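Local coordinates for protein restriction endonuclease S subunits (Thermoanaerobacter tengcongensis, PDB 3OKG) that probably recognises the target DNA sequence as the specificity (S) subunit of a type I restriction-modification methyltransferase, which also contains M subunits, at residues Val84-Phe92 with Ile102-Asp110; Phe92-Ile102 with Cys137-Leu146. All coordinates share one frame; numbering follows the deposited sequence.

Both contacts are built on one beta hairpin of the first target-recognition region, and Phe92 and Ile102 belong to both. Interaction 1 zips strand 90-93 to strand 102-104 and carries the pairing on into the turn at Arg86-Asp89; interaction 2 uses the opposite end of the same hairpin, where the 93-101 connection meets the helical segment 137-146. Their centres lie about 16 Å apart, and they meet directly where Val90 CG1 packs 4.3 Å from Cys137 CB. Each has a sulfate beside it, probably from the crystallisation liquor. Interaction 2 also faces the C-terminal coiled-coil helix 392-407, so the hairpin is tied through it to a helix far along the sequence.

Interaction 1: Val84-Phe92 with Ile102-Asp110; sequences VIRSGDVIF and IALVPPDLD. With SO4 (sulfate ion), chain H.
Asp110 reaches back to the turn at Arg86-Asp89 and grips it twice. Its OD1 accepts from Ser87 N at 2.7 Å through the anti lone pair, with an N-H...O angle of 165°, while OD2 makes a long, weak salt bridge at the edge of the Arg86 guanidinium (NH1-OD2 3.4 Å), the two planes 45° apart. The Asp110 carboxylate gets there because CG stands opposite the backbone N (chi1 -167°). Next, Gly88 N gives a 2.8 Å bond to Val105 O, and Val105 N one to Asp89 O; beyond them Ile91 and Ala103 form the hydrogen-bonded antiparallel pair. Val105 turns its branches inward, CG1 against Ile85 CD1 at 3.9 Å and CG2 against Ile91 CG2. On the opposite face of the hairpin Phe92 and Ile102 lie side by side, CE1 to CD1 3.6 Å. In the second shell Asp89 OD2 accepts from Arg86 N above its carboxylate plane and forms a salt bridge with Arg122, holding the type II turn from within. Arg86 NE meets the sulfate weakly, O2 lying 3.0 Å away. Backbone pairing thus fixes the hairpin, while Asp110 probably offsets part of the Arg86 charge that the sulfate also attracts.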
loop_
_atom_site.group_PDB
_atom_site.type_symbol
_atom_site.label_atom_id
_atom_site.label_comp_id
_atom_site.label_asym_id
_atom_site.label_seq_id
_atom_site.Cartn_x
_atom_site.Cartn_y
_atom_site.Cartn_z
ATOM N N VAL A 84 -17.029 33.441 -1.940
ATOM C CA VAL A 84 -18.180 33.009 -1.169
ATOM C C VAL A 84 -18.627 31.664 -1.714
ATOM O O VAL A 84 -18.787 31.510 -2.913
ATOM C CB VAL A 84 -19.348 33.987 -1.323
ATOM C CG1 VAL A 84 -20.606 33.407 -0.723
ATOM C CG2 VAL A 84 -19.012 35.332 -0.697
ATOM N N ILE A 85 -18.770 30.672 -0.847
ATOM C CA ILE A 85 -19.275 29.391 -1.325
ATOM C C ILE A 85 -20.714 29.169 -0.896
ATOM O O ILE A 85 -21.180 29.707 0.124
ATOM C CB ILE A 85 -18.404 28.213 -0.874
ATOM C CG1 ILE A 85 -18.253 28.198 0.660
ATOM C CG2 ILE A 85 -17.042 28.326 -1.536
ATOM C CD1 ILE A 85 -17.354 27.059 1.213
ATOM N N ARG A 86 -21.405 28.349 -1.669
ATOM C CA ARG A 86 -22.808 28.025 -1.398
ATOM C C ARG A 86 -22.997 26.517 -1.383
ATOM O O ARG A 86 -22.238 25.772 -2.014
ATOM C CB ARG A 86 -23.716 28.651 -2.463
ATOM C CG ARG A 86 -23.674 30.190 -2.509
ATOM C CD ARG A 86 -24.409 30.788 -1.309
ATOM N NE ARG A 86 -24.266 32.240 -1.287
ATOM C CZ ARG A 86 -24.593 33.016 -0.257
ATOM N NH1 ARG A 86 -25.090 32.484 0.857
ATOM N NH2 ARG A 86 -24.419 34.331 -0.343
ATOM N N SER A 87 -24.003 26.060 -0.641
ATOM C CA SER A 87 -24.302 24.645 -0.599
ATOM C C SER A 87 -24.345 24.066 -2.013
ATOM O O SER A 87 -25.032 24.596 -2.885
ATOM C CB SER A 87 -25.686 24.441 0.047
ATOM O OG SER A 87 -25.920 23.061 0.225
ATOM N N GLY A 88 -23.647 22.960 -2.231
ATOM C CA GLY A 88 -23.686 22.328 -3.535
ATOM C C GLY A 88 -22.614 22.798 -4.500
ATOM O O GLY A 88 -22.475 22.226 -5.588
ATOM N N ASP A 89 -21.853 23.837 -4.142
ATOM C CA ASP A 89 -20.776 24.258 -5.045
ATOM C C ASP A 89 -19.751 23.125 -5.088
ATOM O O ASP A 89 -19.586 22.403 -4.113
ATOM C CB ASP A 89 -20.024 25.498 -4.538
ATOM C CG ASP A 89 -20.799 26.795 -4.741
ATOM O OD1 ASP A 89 -21.805 26.803 -5.471
ATOM O OD2 ASP A 89 -20.389 27.809 -4.155
ATOM N N VAL A 90 -19.039 23.008 -6.200
ATOM C CA VAL A 90 -17.836 22.207 -6.239
ATOM C C VAL A 90 -16.670 23.166 -6.179
ATOM O O VAL A 90 -16.640 24.152 -6.919
ATOM C CB VAL A 90 -17.791 21.360 -7.536
ATOM C CG1 VAL A 90 -16.427 20.649 -7.676
ATOM C CG2 VAL A 90 -18.950 20.341 -7.533
ATOM N N ILE A 91 -15.692 22.900 -5.314
ATOM C CA ILE A 91 -14.490 23.725 -5.322
ATOM C C ILE A 91 -13.334 22.889 -5.835
ATOM O O ILE A 91 -13.145 21.759 -5.432
ATOM C CB ILE A 91 -14.183 24.317 -3.926
ATOM C CG1 ILE A 91 -14.183 23.200 -2.877
ATOM C CG2 ILE A 91 -15.296 25.283 -3.534
ATOM C CD1 ILE A 91 -13.693 23.675 -1.470
ATOM N N PHE A 92 -12.550 23.471 -6.728
ATOM C CA PHE A 92 -11.564 22.722 -7.504
ATOM C C PHE A 92 -10.241 23.504 -7.445
ATOM O O PHE A 92 -10.164 24.613 -7.967
ATOM C CB PHE A 92 -12.073 22.682 -8.958
ATOM C CG PHE A 92 -11.148 21.973 -9.909
ATOM C CD1 PHE A 92 -11.416 20.676 -10.317
ATOM C CD2 PHE A 92 -10.018 22.625 -10.416
ATOM C CE1 PHE A 92 -10.575 20.027 -11.201
ATOM C CE2 PHE A 92 -9.176 21.982 -11.299
ATOM C CZ PHE A 92 -9.449 20.679 -11.692
ATOM N N ILE A 102 -10.444 18.639 -4.417
ATOM C CA ILE A 102 -11.669 18.973 -5.122
ATOM C C ILE A 102 -12.783 18.435 -4.253
ATOM O O ILE A 102 -12.716 17.275 -3.858
ATOM C CB ILE A 102 -11.735 18.236 -6.464
ATOM C CG1 ILE A 102 -10.562 18.663 -7.381
ATOM C CG2 ILE A 102 -13.104 18.472 -7.142
ATOM C CD1 ILE A 102 -10.324 17.677 -8.524
ATOM N N ALA A 103 -13.807 19.241 -3.969
ATOM C CA ALA A 103 -14.789 18.817 -2.957
ATOM C C ALA A 103 -16.114 19.452 -3.191
ATOM O O ALA A 103 -16.194 20.483 -3.846
ATOM C CB ALA A 103 -14.290 19.190 -1.578
ATOM N N LEU A 104 -17.148 18.845 -2.612
ATOM C CA LEU A 104 -18.514 19.349 -2.715
ATOM C C LEU A 104 -18.862 20.062 -1.429
ATOM O O LEU A 104 -18.621 19.545 -0.348
ATOM C CB LEU A 104 -19.482 18.187 -2.922
ATOM C CG LEU A 104 -20.983 18.502 -3.004
ATOM C CD1 LEU A 104 -21.296 19.299 -4.287
ATOM C CD2 LEU A 104 -21.781 17.199 -2.944
ATOM N N VAL A 105 -19.391 21.266 -1.544
ATOM C CA VAL A 105 -19.646 22.074 -0.365
ATOM C C VAL A 105 -20.967 21.620 0.273
ATOM O O VAL A 105 -22.006 21.641 -0.389
ATOM C CB VAL A 105 -19.728 23.574 -0.740
ATOM C CG1 VAL A 105 -20.140 24.428 0.496
ATOM C CG2 VAL A 105 -18.377 24.060 -1.327
ATOM N N PRO A 106 -20.923 21.186 1.530
ATOM C CA PRO A 106 -22.131 20.720 2.225
ATOM C C PRO A 106 -23.043 21.891 2.568
ATOM O O PRO A 106 -22.619 23.035 2.403
ATOM C CB PRO A 106 -21.573 20.093 3.504
ATOM C CG PRO A 106 -20.297 20.817 3.747
ATOM C CD PRO A 106 -19.728 21.115 2.389
ATOM N N PRO A 107 -24.265 21.633 3.033
ATOM C CA PRO A 107 -25.152 22.755 3.351
ATOM C C PRO A 107 -24.701 23.552 4.578
ATOM O O PRO A 107 -24.943 24.754 4.609
ATOM C CB PRO A 107 -26.528 22.073 3.537
ATOM C CG PRO A 107 -26.238 20.596 3.607
ATOM C CD PRO A 107 -25.020 20.388 2.780
ATOM N N ASP A 108 -24.036 22.911 5.539
ATOM C CA ASP A 108 -23.571 23.596 6.742
ATOM C C ASP A 108 -22.595 24.726 6.408
ATOM O O ASP A 108 -22.430 25.657 7.179
ATOM C CB ASP A 108 -22.951 22.595 7.743
ATOM C CG ASP A 108 -22.564 21.254 7.087
ATOM O OD1 ASP A 108 -23.428 20.601 6.412
ATOM O OD2 ASP A 108 -21.390 20.843 7.273
ATOM N N LEU A 109 -21.983 24.666 5.230
ATOM C CA LEU A 109 -20.988 25.672 4.834
ATOM C C LEU A 109 -21.541 26.741 3.871
ATOM O O LEU A 109 -20.788 27.538 3.314
ATOM C CB LEU A 109 -19.755 24.982 4.216
ATOM C CG LEU A 109 -18.904 24.229 5.224
ATOM C CD1 LEU A 109 -17.653 23.592 4.599
ATOM C CD2 LEU A 109 -18.520 25.193 6.339
ATOM N N ASP A 110 -22.851 26.766 3.679
ATOM C CA ASP A 110 -23.458 27.785 2.831
ATOM C C ASP A 110 -23.131 29.199 3.303
ATOM O O ASP A 110 -23.288 29.526 4.481
ATOM C CB ASP A 110 -24.985 27.613 2.769
ATOM C CG ASP A 110 -25.610 28.441 1.655
ATOM O OD1 ASP A 110 -25.465 28.078 0.471
ATOM O OD2 ASP A 110 -26.231 29.477 1.956
HETATM S S SO4 H . -23.934 34.707 -4.240
HETATM O O1 SO4 H . -24.647 35.971 -4.054
HETATM O O2 SO4 H . -24.847 33.603 -3.950
HETATM O O3 SO4 H . -23.462 34.611 -5.627
HETATM O O4 SO4 H . -22.790 34.641 -3.327
#

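Interaction 2: Phe92-Ile102 with Cys137-Leu146; sequences FATTRPYLKNI and CRSDFITNQL. With SO4 (sulfate ion), chain C.
Lys100 turns CG anti to its carbonyl carbon (chi1 -45°), bends at chi2 (-75°) and then runs extended, which delivers NZ to the start of helix 140-143. There the ammonium donates to Arg138 O at 2.9 Å, from above the carbonyl plane, and forms a salt bridge with Asp140, whose OD1 receives NZ at 2.8 Å on its anti lone pair; the two side chains cross at about a right angle. Thr143 OG1 lies 3.1 Å from the same NZ. Arg138 binds in the other direction: its chain, bent at chi3, slides past Ile102, CG against CG2, and brings NH1 to Lys100 O (3.0 Å) and Ile102 O, both weak bonds at the guanidinium edge. Beside this polar group, the Phe92 ring takes Cys137 O at its edge, in the ring plane, 3.6 Å from CE1. Ile142 CG2 approaches the same CE1 obliquely, and the Leu146 side chain runs to meet the ring from the helical side, its CD1 3.8 Å from Phe92 CZ and also touching Pro97 CB. An alanine at Lys100 would take the ammonium away and would probably leave Arg138 O and Asp140 OD1 without this donor, slackening the hold of the 93-101 connection on the helix start. Second-shell residues of helix 392-407 fix the charged groups: Glu400 pairs with Arg138 NE, and Arg398 with Asp140 OD2. Ser139 is the N-cap of helix 140-143, its OG accepting from Phe141 N. Away from the helix, Arg96 N donates to sulfate O1, and Arg152 holds that ion too. Asp140, set between Lys100 and Arg398, is likely to stay ionised. The contact thus sets an apolar core around Phe92 beside a charge network that links the hairpin to helix 392-407.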
loop_
_atom_site.group_PDB
_atom_site.type_symbol
_atom_site.label_atom_id
_atom_site.label_comp_id
_atom_site.label_asym_id
_atom_site.label_seq_id
_atom_site.Cartn_x
_atom_site.Cartn_y
_atom_site.Cartn_z
ATOM N N PHE A 92 -12.550 23.471 -6.728
ATOM C CA PHE A 92 -11.564 22.722 -7.504
ATOM C C PHE A 92 -10.241 23.504 -7.445
ATOM O O PHE A 92 -10.164 24.613 -7.967
ATOM C CB PHE A 92 -12.073 22.682 -8.958
ATOM C CG PHE A 92 -11.148 21.973 -9.909
ATOM C CD1 PHE A 92 -11.416 20.676 -10.317
ATOM C CD2 PHE A 92 -10.018 22.625 -10.416
ATOM C CE1 PHE A 92 -10.575 20.027 -11.201
ATOM C CE2 PHE A 92 -9.176 21.982 -11.299
ATOM C CZ PHE A 92 -9.449 20.679 -11.692
ATOM N N ALA A 93 -9.238 22.981 -6.754
ATOM C CA ALA A 93 -7.997 23.750 -6.582
ATOM C C ALA A 93 -7.328 23.925 -7.938
ATOM O O ALA A 93 -7.204 22.957 -8.689
ATOM C CB ALA A 93 -7.059 23.047 -5.621
ATOM N N THR A 94 -6.912 25.153 -8.262
ATOM C CA THR A 94 -6.234 25.391 -9.530
ATOM C C THR A 94 -4.725 25.138 -9.430
ATOM O O THR A 94 -4.081 24.941 -10.433
ATOM C CB THR A 94 -6.527 26.775 -10.099
ATOM O OG1 THR A 94 -6.251 27.786 -9.108
ATOM C CG2 THR A 94 -7.991 26.846 -10.511
ATOM N N THR A 95 -4.190 25.126 -8.214
ATOM C CA THR A 95 -2.804 24.707 -7.974
ATOM C C THR A 95 -2.712 23.175 -7.904
ATOM O O THR A 95 -3.588 22.531 -7.324
ATOM C CB THR A 95 -2.310 25.297 -6.652
ATOM O OG1 THR A 95 -2.153 26.712 -6.808
ATOM C CG2 THR A 95 -0.970 24.683 -6.242
ATOM N N ARG A 96 -1.665 22.598 -8.498
ATOM C CA ARG A 96 -1.470 21.150 -8.535
ATOM C C ARG A 96 -2.701 20.244 -8.769
ATOM O O ARG A 96 -2.858 19.211 -8.124
ATOM C CB ARG A 96 -0.670 20.710 -7.292
ATOM C CG ARG A 96 0.705 21.370 -7.228
ATOM C CD ARG A 96 1.489 20.943 -5.997
ATOM N NE ARG A 96 1.090 21.700 -4.820
ATOM C CZ ARG A 96 1.600 22.884 -4.495
ATOM N NH1 ARG A 96 2.523 23.445 -5.266
ATOM N NH2 ARG A 96 1.186 23.509 -3.401
ATOM N N PRO A 97 -3.555 20.614 -9.724
ATOM C CA PRO A 97 -4.836 19.915 -9.941
ATOM C C PRO A 97 -4.800 18.393 -9.835
ATOM O O PRO A 97 -5.806 17.762 -9.489
ATOM C CB PRO A 97 -5.218 20.323 -11.361
ATOM C CG PRO A 97 -4.382 21.551 -11.633
ATOM C CD PRO A 97 -3.091 21.319 -10.930
ATOM N N TYR A 98 -3.637 17.801 -10.083
ATOM C CA TYR A 98 -3.565 16.356 -10.115
ATOM C C TYR A 98 -3.731 15.803 -8.708
ATOM O O TYR A 98 -3.958 14.617 -8.539
ATOM C CB TYR A 98 -2.236 15.887 -10.710
ATOM C CG TYR A 98 -1.031 16.440 -9.988
ATOM C CD1 TYR A 98 -0.492 15.773 -8.889
ATOM C CD2 TYR A 98 -0.415 17.628 -10.412
ATOM C CE1 TYR A 98 0.603 16.262 -8.222
ATOM C CE2 TYR A 98 0.683 18.124 -9.743
ATOM C CZ TYR A 98 1.194 17.442 -8.661
ATOM O OH TYR A 98 2.281 17.917 -7.974
ATOM N N LEU A 99 -3.592 16.651 -7.697
ATOM C CA LEU A 99 -3.718 16.170 -6.322
ATOM C C LEU A 99 -5.192 15.847 -5.967
ATOM O O LEU A 99 -5.458 15.101 -5.045
ATOM C CB LEU A 99 -3.139 17.186 -5.337
ATOM C CG LEU A 99 -1.617 17.374 -5.338
ATOM C CD1 LEU A 99 -1.166 18.478 -4.374
ATOM C CD2 LEU A 99 -0.927 16.065 -5.020
ATOM N N LYS A 100 -6.115 16.432 -6.716
ATOM C CA LYS A 100 -7.558 16.257 -6.518
ATOM C C LYS A 100 -8.045 16.882 -5.221
ATOM O O LYS A 100 -8.907 16.329 -4.531
ATOM C CB LYS A 100 -7.976 14.783 -6.576
ATOM C CG LYS A 100 -7.366 14.005 -7.728
ATOM C CD LYS A 100 -7.998 14.315 -9.036
ATOM C CE LYS A 100 -7.541 13.254 -10.075
ATOM N NZ LYS A 100 -8.162 13.491 -11.406
ATOM N N ASN A 101 -7.512 18.051 -4.902
ATOM C CA ASN A 101 -8.121 18.868 -3.862
ATOM C C ASN A 101 -9.407 19.465 -4.412
ATOM O O ASN A 101 -9.477 20.619 -4.844
ATOM C CB ASN A 101 -7.124 19.924 -3.372
ATOM C CG ASN A 101 -6.026 19.295 -2.552
ATOM O OD1 ASN A 101 -4.843 19.441 -2.851
ATOM N ND2 ASN A 101 -6.424 18.537 -1.531
ATOM N N ILE A 102 -10.444 18.639 -4.417
ATOM C CA ILE A 102 -11.669 18.973 -5.122
ATOM C C ILE A 102 -12.783 18.435 -4.253
ATOM O O ILE A 102 -12.716 17.275 -3.858
ATOM C CB ILE A 102 -11.735 18.236 -6.464
ATOM C CG1 ILE A 102 -10.562 18.663 -7.381
ATOM C CG2 ILE A 102 -13.104 18.472 -7.142
ATOM C CD1 ILE A 102 -10.324 17.677 -8.524
ATOM N N CYS A 137 -15.722 16.408 -11.993
ATOM C CA CYS A 137 -14.516 17.196 -11.782
ATOM C C CYS A 137 -13.368 16.443 -11.140
ATOM O O CYS A 137 -12.217 16.864 -11.245
ATOM C CB CYS A 137 -14.825 18.458 -10.975
ATOM S SG CYS A 137 -15.737 19.624 -11.983
ATOM N N ARG A 138 -13.664 15.342 -10.454
ATOM C CA ARG A 138 -12.580 14.521 -9.912
ATOM C C ARG A 138 -11.915 13.609 -10.941
ATOM O O ARG A 138 -10.912 12.944 -10.629
ATOM C CB ARG A 138 -13.104 13.694 -8.730
ATOM C CG ARG A 138 -13.354 14.607 -7.545
ATOM C CD ARG A 138 -13.545 13.885 -6.268
ATOM N NE ARG A 138 -12.503 12.915 -5.969
ATOM C CZ ARG A 138 -11.405 13.145 -5.263
ATOM N NH1 ARG A 138 -11.140 14.348 -4.783
ATOM N NH2 ARG A 138 -10.569 12.146 -5.042
ATOM N N SER A 139 -12.465 13.558 -12.141
ATOM C CA SER A 139 -11.899 12.647 -13.132
ATOM C C SER A 139 -10.607 13.190 -13.732
ATOM O O SER A 139 -10.476 14.398 -13.952
ATOM C CB SER A 139 -12.864 12.373 -14.280
ATOM O OG SER A 139 -12.160 11.669 -15.297
ATOM N N ASP A 140 -9.675 12.289 -14.027
ATOM C CA ASP A 140 -8.489 12.620 -14.847
ATOM C C ASP A 140 -8.894 13.241 -16.205
ATOM O O ASP A 140 -8.143 14.019 -16.778
ATOM C CB ASP A 140 -7.656 11.358 -15.132
ATOM C CG ASP A 140 -6.938 10.816 -13.908
ATOM O OD1 ASP A 140 -6.943 11.460 -12.829
ATOM O OD2 ASP A 140 -6.352 9.711 -14.026
ATOM N N PHE A 141 -10.074 12.906 -16.703
ATOM C CA PHE A 141 -10.530 13.464 -17.983
ATOM C C PHE A 141 -10.509 15.000 -17.948
ATOM O O PHE A 141 -10.260 15.659 -18.977
ATOM C CB PHE A 141 -11.936 12.959 -18.341
ATOM C CG PHE A 141 -12.416 13.444 -19.673
ATOM C CD1 PHE A 141 -11.915 12.890 -20.846
ATOM C CD2 PHE A 141 -13.342 14.473 -19.764
ATOM C CE1 PHE A 141 -12.351 13.341 -22.089
ATOM C CE2 PHE A 141 -13.773 14.925 -21.000
ATOM C CZ PHE A 141 -13.269 14.362 -22.160
ATOM N N ILE A 142 -10.778 15.569 -16.769
ATOM C CA ILE A 142 -10.762 17.030 -16.585
ATOM C C ILE A 142 -9.356 17.573 -16.392
ATOM O O ILE A 142 -8.942 18.495 -17.092
ATOM C CB ILE A 142 -11.632 17.461 -15.375
ATOM C CG1 ILE A 142 -13.109 17.193 -15.654
ATOM C CG2 ILE A 142 -11.390 18.938 -15.016
ATOM C CD1 ILE A 142 -13.610 17.623 -17.014
ATOM N N THR A 143 -8.629 16.983 -15.441
ATOM C CA THR A 143 -7.217 17.272 -15.193
ATOM C C THR A 143 -6.436 17.345 -16.462
ATOM O O THR A 143 -5.635 18.254 -16.692
ATOM C CB THR A 143 -6.560 16.057 -14.491
ATOM O OG1 THR A 143 -7.296 15.727 -13.328
ATOM C CG2 THR A 143 -5.080 16.309 -14.151
ATOM N N ASN A 144 -6.645 16.326 -17.287
ATOM C CA ASN A 144 -5.804 16.112 -18.441
ATOM C C ASN A 144 -6.050 17.175 -19.517
ATOM O O ASN A 144 -5.267 17.312 -20.473
ATOM C CB ASN A 144 -6.011 14.691 -18.959
ATOM C CG ASN A 144 -5.382 13.607 -18.023
ATOM O OD1 ASN A 144 -4.651 13.911 -17.058
ATOM N ND2 ASN A 144 -5.677 12.339 -18.320
ATOM N N GLN A 145 -7.120 17.947 -19.343
ATOM C CA GLN A 145 -7.435 19.024 -20.294
ATOM C C GLN A 145 -6.803 20.365 -19.921
ATOM O O GLN A 145 -6.825 21.331 -20.705
ATOM C CB GLN A 145 -8.945 19.201 -20.406
ATOM C CG GLN A 145 -9.667 18.067 -21.094
ATOM C CD GLN A 145 -11.144 18.391 -21.214
ATOM O OE1 GLN A 145 -11.512 19.368 -21.852
ATOM N NE2 GLN A 145 -11.991 17.594 -20.573
ATOM N N LEU A 146 -6.226 20.437 -18.725
ATOM C CA LEU A 146 -5.705 21.717 -18.240
ATOM C C LEU A 146 -4.277 21.918 -18.739
ATOM O O LEU A 146 -3.313 21.422 -18.163
ATOM C CB LEU A 146 -5.780 21.771 -16.711
ATOM C CG LEU A 146 -7.232 21.670 -16.228
ATOM C CD1 LEU A 146 -7.211 21.560 -14.696
ATOM C CD2 LEU A 146 -8.053 22.869 -16.676
HETATM S S SO4 C . 1.120 24.636 -9.831
HETATM O O1 SO4 C . 0.479 23.418 -10.352
HETATM O O2 SO4 C . 0.913 25.776 -10.739
HETATM O O3 SO4 C . 0.565 24.955 -8.520
HETATM O O4 SO4 C . 2.552 24.371 -9.698
#